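Local coordinates for protein peroxisomal acyl-coenzyme A oxidase 1 (PDB 1W07) that catalyses the FAD-dependent desaturation of long- and medium-chain acyl-CoAs to 2-trans-enoyl-CoAs, handing the electrons to oxygen to give hydrogen peroxide, at residues S340-R345 and D605-T610; V24-G27 and A31-V34; K381-T386 and H526-V531; S51-L56 and L410-A415. The protein carries 1 engineered substitution. All coordinates share one frame; numbering follows the deposited sequence.

Contact 1: S340-R345 and D605-T610; sequences SAYAFR and DAFNYT
Two aromatic rings, those of Y342 and F607, carry most of this contact. Y342 CE1 comes to 3.6 Å from F607 CE2, reaching the phenylalanine at its rim and near its plane. The ring planes are inclined by 41° and the centroids lie 5.8 Å apart, so the pair is neither a parallel stack nor a T. Both rings leave their backbones beside the N, anti to the carbonyl carbon (chi1 -79° for Y342, -59° for F607), and this brings them together although their CA atoms stay 10.0 Å apart. A606 adds a second, van der Waals touch, its CB 3.5 Å from Y342 OH.

The polar bonds are made around this patch. Y342 OH is hydrogen-bonded to the carbonyl of L603, so the buried hydroxyl has a partner in the last turn of helix 600-605. A type I turn from D605 to N608, closed by N608 N to D605 O at 2.8 Å, presents A606 and F607 to the helix. D605 itself is held by salt bridges to R11 and R305, and T610 caps the next short helix through Y613 N.

The arrangement is helix-to-loop packing in an all-helical part of the fold: the long helix 328-363 of the C-alpha1 region is met by the link between helices 600-605 and 611-614 of the C-terminal acyl-CoA oxidase region.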
# COMPACT_ATOMS: atom_id res chain seq x y z
N SER B 340 -12.58 -4.37 -12.24
CA SER B 340 -12.43 -5.36 -11.17
C SER B 340 -13.51 -5.20 -10.11
O SER B 340 -13.94 -6.19 -9.51
CB SER B 340 -11.06 -5.25 -10.49
OG SER B 340 -9.98 -5.57 -11.36
N ALA B 341 -13.93 -3.97 -9.86
CA ALA B 341 -14.99 -3.74 -8.88
C ALA B 341 -16.24 -4.49 -9.34
O ALA B 341 -16.84 -5.24 -8.58
CB ALA B 341 -15.27 -2.24 -8.73
N TYR B 342 -16.64 -4.30 -10.60
CA TYR B 342 -17.82 -5.00 -11.10
C TYR B 342 -17.56 -6.51 -11.17
O TYR B 342 -18.41 -7.33 -10.84
CB TYR B 342 -18.23 -4.47 -12.47
CG TYR B 342 -18.98 -3.15 -12.42
CD1 TYR B 342 -18.33 -1.95 -12.14
CD2 TYR B 342 -20.35 -3.11 -12.66
CE1 TYR B 342 -19.02 -0.74 -12.11
CE2 TYR B 342 -21.06 -1.91 -12.63
CZ TYR B 342 -20.39 -0.72 -12.35
OH TYR B 342 -21.08 0.47 -12.32
N ALA B 343 -16.36 -6.88 -11.61
CA ALA B 343 -16.02 -8.29 -11.70
C ALA B 343 -16.16 -8.98 -10.33
O ALA B 343 -16.71 -10.08 -10.24
CB ALA B 343 -14.60 -8.44 -12.23
N PHE B 344 -15.67 -8.33 -9.27
CA PHE B 344 -15.74 -8.90 -7.92
C PHE B 344 -17.16 -8.88 -7.38
O PHE B 344 -17.55 -9.74 -6.60
CB PHE B 344 -14.81 -8.16 -6.96
CG PHE B 344 -13.35 -8.25 -7.32
CD1 PHE B 344 -12.89 -9.17 -8.27
CD2 PHE B 344 -12.42 -7.43 -6.68
CE1 PHE B 344 -11.53 -9.26 -8.57
CE2 PHE B 344 -11.08 -7.51 -6.97
CZ PHE B 344 -10.62 -8.43 -7.92
N ARG B 345 -17.94 -7.89 -7.81
CA ARG B 345 -19.35 -7.81 -7.40
C ARG B 345 -20.10 -9.05 -7.97
O ARG B 345 -20.82 -9.75 -7.26
CB ARG B 345 -19.94 -6.52 -7.98
CG ARG B 345 -21.30 -6.14 -7.46
CD ARG B 345 -21.19 -5.78 -6.00
NE ARG B 345 -22.38 -5.08 -5.53
CZ ARG B 345 -22.44 -4.45 -4.36
NH1 ARG B 345 -21.38 -4.43 -3.55
NH2 ARG B 345 -23.56 -3.85 -4.00
N ASP B 605 -21.00 6.46 -10.40
CA ASP B 605 -22.20 7.04 -9.78
C ASP B 605 -23.17 5.89 -9.57
O ASP B 605 -24.03 5.94 -8.68
CB ASP B 605 -22.86 8.09 -10.69
CG ASP B 605 -22.04 9.36 -10.84
OD1 ASP B 605 -21.28 9.73 -9.92
OD2 ASP B 605 -22.20 10.02 -11.90
N ALA B 606 -23.05 4.85 -10.39
CA ALA B 606 -23.93 3.69 -10.27
C ALA B 606 -23.85 3.05 -8.89
O ALA B 606 -24.75 2.32 -8.48
CB ALA B 606 -23.59 2.67 -11.35
N PHE B 607 -22.75 3.31 -8.18
CA PHE B 607 -22.54 2.77 -6.83
C PHE B 607 -23.55 3.41 -5.87
O PHE B 607 -23.88 2.84 -4.83
CB PHE B 607 -21.11 3.07 -6.36
CG PHE B 607 -20.04 2.51 -7.26
CD1 PHE B 607 -18.77 3.09 -7.31
CD2 PHE B 607 -20.29 1.39 -8.05
CE1 PHE B 607 -17.77 2.56 -8.14
CE2 PHE B 607 -19.30 0.85 -8.88
CZ PHE B 607 -18.03 1.44 -8.92
N ASN B 608 -24.02 4.59 -6.25
CA ASN B 608 -25.01 5.31 -5.45
C ASN B 608 -24.55 5.67 -4.03
O ASN B 608 -25.35 5.67 -3.09
CB ASN B 608 -26.31 4.51 -5.38
CG ASN B 608 -27.46 5.34 -4.92
OD1 ASN B 608 -27.69 6.43 -5.43
ND2 ASN B 608 -28.21 4.83 -3.95
N TYR B 609 -23.27 5.98 -3.88
CA TYR B 609 -22.71 6.33 -2.58
C TYR B 609 -23.00 7.78 -2.21
O TYR B 609 -22.93 8.67 -3.06
CB TYR B 609 -21.19 6.12 -2.60
CG TYR B 609 -20.75 4.67 -2.61
CD1 TYR B 609 -19.60 4.28 -3.30
CD2 TYR B 609 -21.47 3.69 -1.92
CE1 TYR B 609 -19.17 2.95 -3.30
CE2 TYR B 609 -21.04 2.35 -1.92
CZ TYR B 609 -19.89 1.99 -2.61
OH TYR B 609 -19.42 0.68 -2.61
N THR B 610 -23.32 8.02 -0.94
CA THR B 610 -23.58 9.38 -0.46
C THR B 610 -22.21 9.98 -0.14
O THR B 610 -21.24 9.25 0.04
CB THR B 610 -24.39 9.38 0.87
OG1 THR B 610 -23.60 8.77 1.90
CG2 THR B 610 -25.73 8.63 0.71

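Contact 2: V24-G27 and A31-V34; sequences VWAG and AFEV
F32 and A26 meet at their beta carbons. Starting from F32, CB sits 3.4 Å from A26 CB, a tight carbon-carbon approach, and the methyl is almost as close to the phenylalanine backbone, A26 CB lying 3.5 Å from F32 CA. Beyond CB the ring moves on: CG stands anti to its own backbone N (chi1 170°), which carries the aromatic group away from the alanine. The A26 methyl meets the ring at its edge, near the ring plane, with F32 CD1 4.3 Å from A26 CB. Farther out the ring packs on K22 and I23 of the preceding helix, and F32 CE1 also packs on N608 ND2.

A31 closes the other end of the contact. Its CB lies 3.4 Å from A26 O, at the last carbonyl of the helix, while A31 CB and A26 CB are 4.4 Å apart. The backbones run very near here, A26 CA to F32 CA being 4.9 Å, as a short link and a methyl at A26 permit. G27 then breaks the helix with a positive phi of 102°, a conformation in which a beta carbon would be jammed against the preceding carbonyl. S28 follows, its OG hydrogen-bonded to A31 N at the start of the next helix.

This is a short helix-loop-helix connection at the surface, joining helices 18-26 and 29-43 of the N-terminal region. W25 turns inward onto S293 and S297 of helix 278-309, and V34 packs against helix 83-93.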
# COMPACT_ATOMS: atom_id res chain seq x y z
N VAL B 24 -28.29 -2.86 -11.15
CA VAL B 24 -27.38 -3.97 -11.43
C VAL B 24 -26.40 -4.12 -10.25
O VAL B 24 -26.17 -5.23 -9.76
CB VAL B 24 -26.55 -3.71 -12.71
CG1 VAL B 24 -25.51 -4.80 -12.89
CG2 VAL B 24 -27.46 -3.62 -13.93
N TRP B 25 -25.83 -3.01 -9.81
CA TRP B 25 -24.86 -3.01 -8.72
C TRP B 25 -25.47 -3.50 -7.40
O TRP B 25 -24.84 -4.27 -6.67
CB TRP B 25 -24.26 -1.60 -8.53
CG TRP B 25 -23.20 -1.52 -7.46
CD1 TRP B 25 -23.34 -1.06 -6.18
CD2 TRP B 25 -21.84 -1.97 -7.57
NE1 TRP B 25 -22.16 -1.21 -5.49
CE2 TRP B 25 -21.22 -1.76 -6.32
CE3 TRP B 25 -21.09 -2.53 -8.62
CZ2 TRP B 25 -19.88 -2.10 -6.08
CZ3 TRP B 25 -19.76 -2.86 -8.38
CH2 TRP B 25 -19.17 -2.64 -7.12
N ALA B 26 -26.69 -3.05 -7.13
CA ALA B 26 -27.40 -3.43 -5.91
C ALA B 26 -27.80 -4.89 -5.95
O ALA B 26 -27.92 -5.54 -4.91
CB ALA B 26 -28.64 -2.55 -5.74
N GLY B 27 -28.02 -5.41 -7.15
CA GLY B 27 -28.41 -6.80 -7.29
C GLY B 27 -29.90 -6.97 -7.55
O GLY B 27 -30.31 -7.98 -8.13
N ALA B 31 -33.07 -4.59 -2.99
CA ALA B 31 -31.80 -4.33 -2.33
C ALA B 31 -31.45 -2.86 -2.49
O ALA B 31 -31.10 -2.18 -1.51
CB ALA B 31 -30.70 -5.23 -2.92
N PHE B 32 -31.56 -2.35 -3.71
CA PHE B 32 -31.24 -0.96 -4.00
C PHE B 32 -32.06 0.01 -3.15
O PHE B 32 -31.51 0.96 -2.58
CB PHE B 32 -31.48 -0.65 -5.47
CG PHE B 32 -31.39 0.82 -5.79
CD1 PHE B 32 -30.15 1.47 -5.84
CD2 PHE B 32 -32.54 1.56 -6.00
CE1 PHE B 32 -30.07 2.84 -6.09
CE2 PHE B 32 -32.48 2.93 -6.26
CZ PHE B 32 -31.24 3.58 -6.30
N GLU B 33 -33.37 -0.23 -3.10
CA GLU B 33 -34.29 0.62 -2.36
C GLU B 33 -34.00 0.65 -0.86
O GLU B 33 -33.98 1.72 -0.25
CB GLU B 33 -35.74 0.16 -2.59
CG GLU B 33 -36.28 0.50 -3.97
CD GLU B 33 -37.74 0.16 -4.13
OE1 GLU B 33 -38.33 0.51 -5.18
OE2 GLU B 33 -38.31 -0.48 -3.21
N VAL B 34 -33.81 -0.52 -0.28
CA VAL B 34 -33.54 -0.60 1.15
C VAL B 34 -32.21 0.06 1.49
O VAL B 34 -32.08 0.76 2.50
CB VAL B 34 -33.52 -2.07 1.62
CG1 VAL B 34 -33.24 -2.13 3.10
CG2 VAL B 34 -34.86 -2.73 1.32

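Contact 3: K381-T386 and H526-V531; sequences KSLTTT and HCQLIV
L383 makes every side-chain contact from its segment, and its two methyls divide the work. CD2 meets V531 CG2 tip to tip at 3.6 Å and also lies over the backbone at C527, 3.8 Å from C527 O and 4.0 Å from C527 CB. CD1 turns to the other neighbour, 3.8 Å from Q528 CG. The fork is placed by a chi1 of -167°, which sets CG anti to the backbone N, and by a chi2 of 83°, which spreads the methyls between the glutamine and the valine.

Q528 passes the leucine at about a right angle. Its chain is extended beyond CG, so only the aliphatic part is offered to L383 while the amide is carried on to R490, whose NH1 bonds OE1. V531 shares itself between neighbours: CG2 faces L383, and the residue also packs on Y559 of helix 548-566. The helix axes pass 10.0 Å apart at a crossing angle of -79°, nearly perpendicular, and the meeting is short: L383 on one side, C527 to V531 on the other.

Polar groups of segment 381-386 are occupied within it or behind it. T385 OG1 bonds K381 O at 2.7 Å, and T386 OG1 bonds S382 O at 2.9 Å, each carbonyl also taking the usual backbone N-H; T386 OG1 and T386 N reach S382 O from opposite faces of its plane. K381 NZ is engaged by several carbonyls, among them those of A420 and Y423.

Between the helices the contact is van der Waals packing, so its specificity probably rests on shape rather than charge.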
# COMPACT_ATOMS: atom_id res chain seq x y z
N LYS B 381 -11.32 -15.53 -2.00
CA LYS B 381 -11.13 -14.65 -0.85
C LYS B 381 -9.74 -14.04 -0.97
O LYS B 381 -9.55 -12.84 -0.80
CB LYS B 381 -11.29 -15.43 0.46
CG LYS B 381 -11.14 -14.60 1.73
CD LYS B 381 -9.68 -14.38 2.09
CE LYS B 381 -9.51 -13.63 3.39
NZ LYS B 381 -8.07 -13.39 3.70
N SER B 382 -8.76 -14.88 -1.29
CA SER B 382 -7.37 -14.44 -1.46
C SER B 382 -7.18 -13.50 -2.64
O SER B 382 -6.55 -12.45 -2.53
CB SER B 382 -6.45 -15.65 -1.67
OG SER B 382 -5.11 -15.25 -1.77
N LEU B 383 -7.72 -13.91 -3.78
CA LEU B 383 -7.59 -13.11 -4.99
C LEU B 383 -8.20 -11.72 -4.87
O LEU B 383 -7.53 -10.72 -5.11
CB LEU B 383 -8.21 -13.85 -6.17
CG LEU B 383 -7.86 -13.27 -7.55
CD1 LEU B 383 -6.51 -13.82 -7.99
CD2 LEU B 383 -8.92 -13.66 -8.58
N THR B 384 -9.47 -11.64 -4.49
CA THR B 384 -10.18 -10.37 -4.38
C THR B 384 -9.63 -9.42 -3.31
O THR B 384 -9.55 -8.21 -3.55
CB THR B 384 -11.69 -10.57 -4.15
OG1 THR B 384 -11.91 -11.23 -2.89
CG2 THR B 384 -12.28 -11.43 -5.26
N THR B 385 -9.26 -9.96 -2.15
CA THR B 385 -8.75 -9.10 -1.08
C THR B 385 -7.41 -8.51 -1.46
O THR B 385 -7.16 -7.34 -1.20
CB THR B 385 -8.61 -9.84 0.26
OG1 THR B 385 -7.80 -11.01 0.09
CG2 THR B 385 -9.97 -10.24 0.78
N THR B 386 -6.55 -9.33 -2.05
CA THR B 386 -5.23 -8.88 -2.47
C THR B 386 -5.43 -7.81 -3.54
O THR B 386 -4.88 -6.70 -3.44
CB THR B 386 -4.41 -10.07 -3.04
OG1 THR B 386 -4.14 -10.98 -1.96
CG2 THR B 386 -3.10 -9.60 -3.68
N HIS B 526 -5.89 -20.03 -11.73
CA HIS B 526 -7.16 -20.74 -11.67
C HIS B 526 -8.26 -19.81 -11.15
O HIS B 526 -9.33 -19.71 -11.73
CB HIS B 526 -7.04 -21.95 -10.75
CG HIS B 526 -8.33 -22.67 -10.54
ND1 HIS B 526 -8.93 -23.42 -11.53
CD2 HIS B 526 -9.12 -22.79 -9.45
CE1 HIS B 526 -10.04 -23.95 -11.06
NE2 HIS B 526 -10.18 -23.59 -9.80
N CYS B 527 -7.99 -19.12 -10.04
CA CYS B 527 -8.96 -18.19 -9.47
C CYS B 527 -9.33 -17.06 -10.43
O CYS B 527 -10.48 -16.62 -10.45
CB CYS B 527 -8.42 -17.57 -8.18
SG CYS B 527 -8.16 -18.79 -6.90
N GLN B 528 -8.36 -16.58 -11.22
CA GLN B 528 -8.64 -15.50 -12.17
C GLN B 528 -9.57 -16.01 -13.26
O GLN B 528 -10.47 -15.30 -13.70
CB GLN B 528 -7.33 -14.96 -12.78
CG GLN B 528 -6.46 -14.22 -11.76
CD GLN B 528 -5.09 -13.84 -12.30
OE1 GLN B 528 -4.55 -14.48 -13.20
NE2 GLN B 528 -4.50 -12.80 -11.71
N LEU B 529 -9.34 -17.24 -13.71
CA LEU B 529 -10.19 -17.85 -14.73
C LEU B 529 -11.63 -17.86 -14.21
O LEU B 529 -12.55 -17.51 -14.93
CB LEU B 529 -9.75 -19.29 -15.00
CG LEU B 529 -10.74 -20.19 -15.74
CD1 LEU B 529 -11.03 -19.67 -17.15
CD2 LEU B 529 -10.15 -21.59 -15.80
N ILE B 530 -11.81 -18.25 -12.94
CA ILE B 530 -13.14 -18.28 -12.35
C ILE B 530 -13.81 -16.88 -12.40
O ILE B 530 -14.98 -16.76 -12.78
CB ILE B 530 -13.06 -18.77 -10.88
CG1 ILE B 530 -12.61 -20.24 -10.85
CG2 ILE B 530 -14.40 -18.59 -10.19
CD1 ILE B 530 -12.42 -20.82 -9.44
N VAL B 531 -13.08 -15.84 -12.02
CA VAL B 531 -13.63 -14.49 -12.03
C VAL B 531 -14.00 -14.11 -13.47
O VAL B 531 -15.09 -13.58 -13.73
CB VAL B 531 -12.61 -13.47 -11.45
CG1 VAL B 531 -13.22 -12.08 -11.44
CG2 VAL B 531 -12.21 -13.87 -10.03

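Contact 4: S51-L56 and L410-A415; sequences SNRARL and LPELFA
E412 OE2 is gripped by two donors, R53 NH1 and the backbone N of A233. The first is a salt bridge, R53 NH1 to E412 OE2 at 2.9 Å, with an almost straight N-H...O angle of 175°. The oxygen lies in the guanidinium plane, at its edge, but seen from the carboxylate the arginine comes from well above the plane; the two flat groups are turned 58° apart. One bond is made across the pair, with R53 NH1 3.3 Å from E412 OE1.

The side chains cross at about a right angle. E412 runs out extended, whereas R53 bends at chi3 (-80°), which turns NH1 to the carboxylate; R53 CD is tight against E412 OE2 at 3.0 Å. The other side of the arginine is fixed by NH2, which bonds D94 O and Q95 OE1. With both groups buried, such neighbours would be expected to favour the charged forms.

The bridge ties the loop between helices 29-43 and 58-78 in the N-terminal region to helix 410-417 of the C-alpha1 region, with A233 contributing from the middle-domain range. Helix 410-417 also faces the second subunit, where A415 O bonds Y404 OH of that chain, so this is an interdomain salt bridge beside the dimer interface of an acyl-CoA dehydrogenase-like fold.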
# COMPACT_ATOMS: atom_id res chain seq x y z
N SER B 51 -16.33 12.38 9.62
CA SER B 51 -15.28 13.10 8.89
C SER B 51 -14.28 13.73 9.86
O SER B 51 -13.23 14.24 9.44
CB SER B 51 -15.90 14.20 8.01
OG SER B 51 -16.54 15.19 8.79
N ASN B 52 -14.60 13.69 11.15
CA ASN B 52 -13.74 14.26 12.20
C ASN B 52 -13.02 13.15 12.96
O ASN B 52 -12.30 13.39 13.93
CB ASN B 52 -14.60 15.07 13.18
CG ASN B 52 -15.46 14.18 14.08
OD1 ASN B 52 -16.02 13.19 13.64
ND2 ASN B 52 -15.57 14.56 15.36
N ARG B 53 -13.22 11.92 12.48
CA ARG B 53 -12.66 10.73 13.09
C ARG B 53 -11.15 10.79 13.32
O ARG B 53 -10.66 10.32 14.35
CB ARG B 53 -13.03 9.53 12.22
CG ARG B 53 -12.77 8.19 12.85
CD ARG B 53 -13.07 7.09 11.84
NE ARG B 53 -14.48 6.79 11.71
CZ ARG B 53 -15.01 6.11 10.70
NH1 ARG B 53 -14.23 5.67 9.72
NH2 ARG B 53 -16.31 5.83 10.68
N ALA B 54 -10.42 11.39 12.39
CA ALA B 54 -8.97 11.51 12.51
C ALA B 54 -8.53 12.58 13.51
O ALA B 54 -7.35 12.69 13.82
CB ALA B 54 -8.35 11.80 11.14
N ARG B 55 -9.47 13.37 14.01
CA ARG B 55 -9.12 14.41 14.98
C ARG B 55 -9.43 13.96 16.43
O ARG B 55 -9.37 14.76 17.36
CB ARG B 55 -9.88 15.70 14.65
CG ARG B 55 -9.41 16.39 13.37
CD ARG B 55 -10.05 17.76 13.24
NE ARG B 55 -11.45 17.66 12.85
CZ ARG B 55 -11.87 17.50 11.60
NH1 ARG B 55 -10.99 17.43 10.61
NH2 ARG B 55 -13.16 17.41 11.34
N LEU B 56 -9.73 12.68 16.61
CA LEU B 56 -10.06 12.17 17.94
C LEU B 56 -8.93 11.34 18.53
O LEU B 56 -8.20 10.69 17.78
CB LEU B 56 -11.35 11.33 17.87
CG LEU B 56 -12.64 12.03 17.39
CD1 LEU B 56 -13.70 10.98 17.09
CD2 LEU B 56 -13.13 13.04 18.43
N LEU B 410 -9.08 8.15 1.14
CA LEU B 410 -8.33 6.97 0.70
C LEU B 410 -7.35 6.37 1.71
O LEU B 410 -7.26 5.15 1.81
CB LEU B 410 -7.62 7.29 -0.63
CG LEU B 410 -8.65 7.53 -1.77
CD1 LEU B 410 -7.98 8.11 -3.03
CD2 LEU B 410 -9.32 6.21 -2.08
N PRO B 411 -6.61 7.21 2.45
CA PRO B 411 -5.65 6.68 3.45
C PRO B 411 -6.36 5.79 4.47
O PRO B 411 -5.94 4.66 4.73
CB PRO B 411 -5.10 7.96 4.08
CG PRO B 411 -5.15 8.96 2.95
CD PRO B 411 -6.49 8.67 2.31
N GLU B 412 -7.45 6.28 5.06
CA GLU B 412 -8.15 5.47 6.03
C GLU B 412 -8.78 4.22 5.40
O GLU B 412 -8.76 3.14 5.99
CB GLU B 412 -9.24 6.29 6.74
CG GLU B 412 -9.90 5.50 7.88
CD GLU B 412 -11.10 6.20 8.47
OE1 GLU B 412 -11.86 6.84 7.71
OE2 GLU B 412 -11.32 6.08 9.69
N LEU B 413 -9.33 4.35 4.19
CA LEU B 413 -9.95 3.21 3.55
C LEU B 413 -8.97 2.05 3.36
O LEU B 413 -9.30 0.88 3.57
CB LEU B 413 -10.55 3.63 2.20
CG LEU B 413 -11.29 2.53 1.42
CD1 LEU B 413 -12.47 2.01 2.24
CD2 LEU B 413 -11.76 3.08 0.07
N PHE B 414 -7.74 2.37 2.97
CA PHE B 414 -6.71 1.36 2.77
C PHE B 414 -6.38 0.70 4.10
O PHE B 414 -6.35 -0.54 4.22
CB PHE B 414 -5.45 2.00 2.19
CG PHE B 414 -4.31 1.03 2.00
CD1 PHE B 414 -4.37 0.05 1.02
CD2 PHE B 414 -3.18 1.09 2.81
CE1 PHE B 414 -3.34 -0.87 0.84
CE2 PHE B 414 -2.13 0.17 2.65
CZ PHE B 414 -2.21 -0.82 1.66
N ALA B 415 -6.11 1.52 5.11
CA ALA B 415 -5.76 1.00 6.42
C ALA B 415 -6.89 0.14 7.01
O ALA B 415 -6.63 -0.94 7.54
CB ALA B 415 -5.43 2.16 7.36

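Overall arrangement
Contacts 1 and 2 are neighbours, with centres 11 Å apart: W25 of contact 2 reaches contact 1, its ring against F607 and its carbonyl bonded to R345 NE. Contact 3, 18 Å from contact 1, joins it through F344 against T384 and A343 against V531, and uses helix 370-398, the successor of helix 328-363. Contact 4 stands apart, its centre 21 to 28 Å from the others and touching none. Along the chain contact 2 closes first; contact 3 falls between the segments of contact 1, and the segments of contact 4 alternate with those of contacts 1 and 3. The C-alpha1 helices thus receive the N-terminal region and the C-terminal helices, binding distant sequence into one subunit.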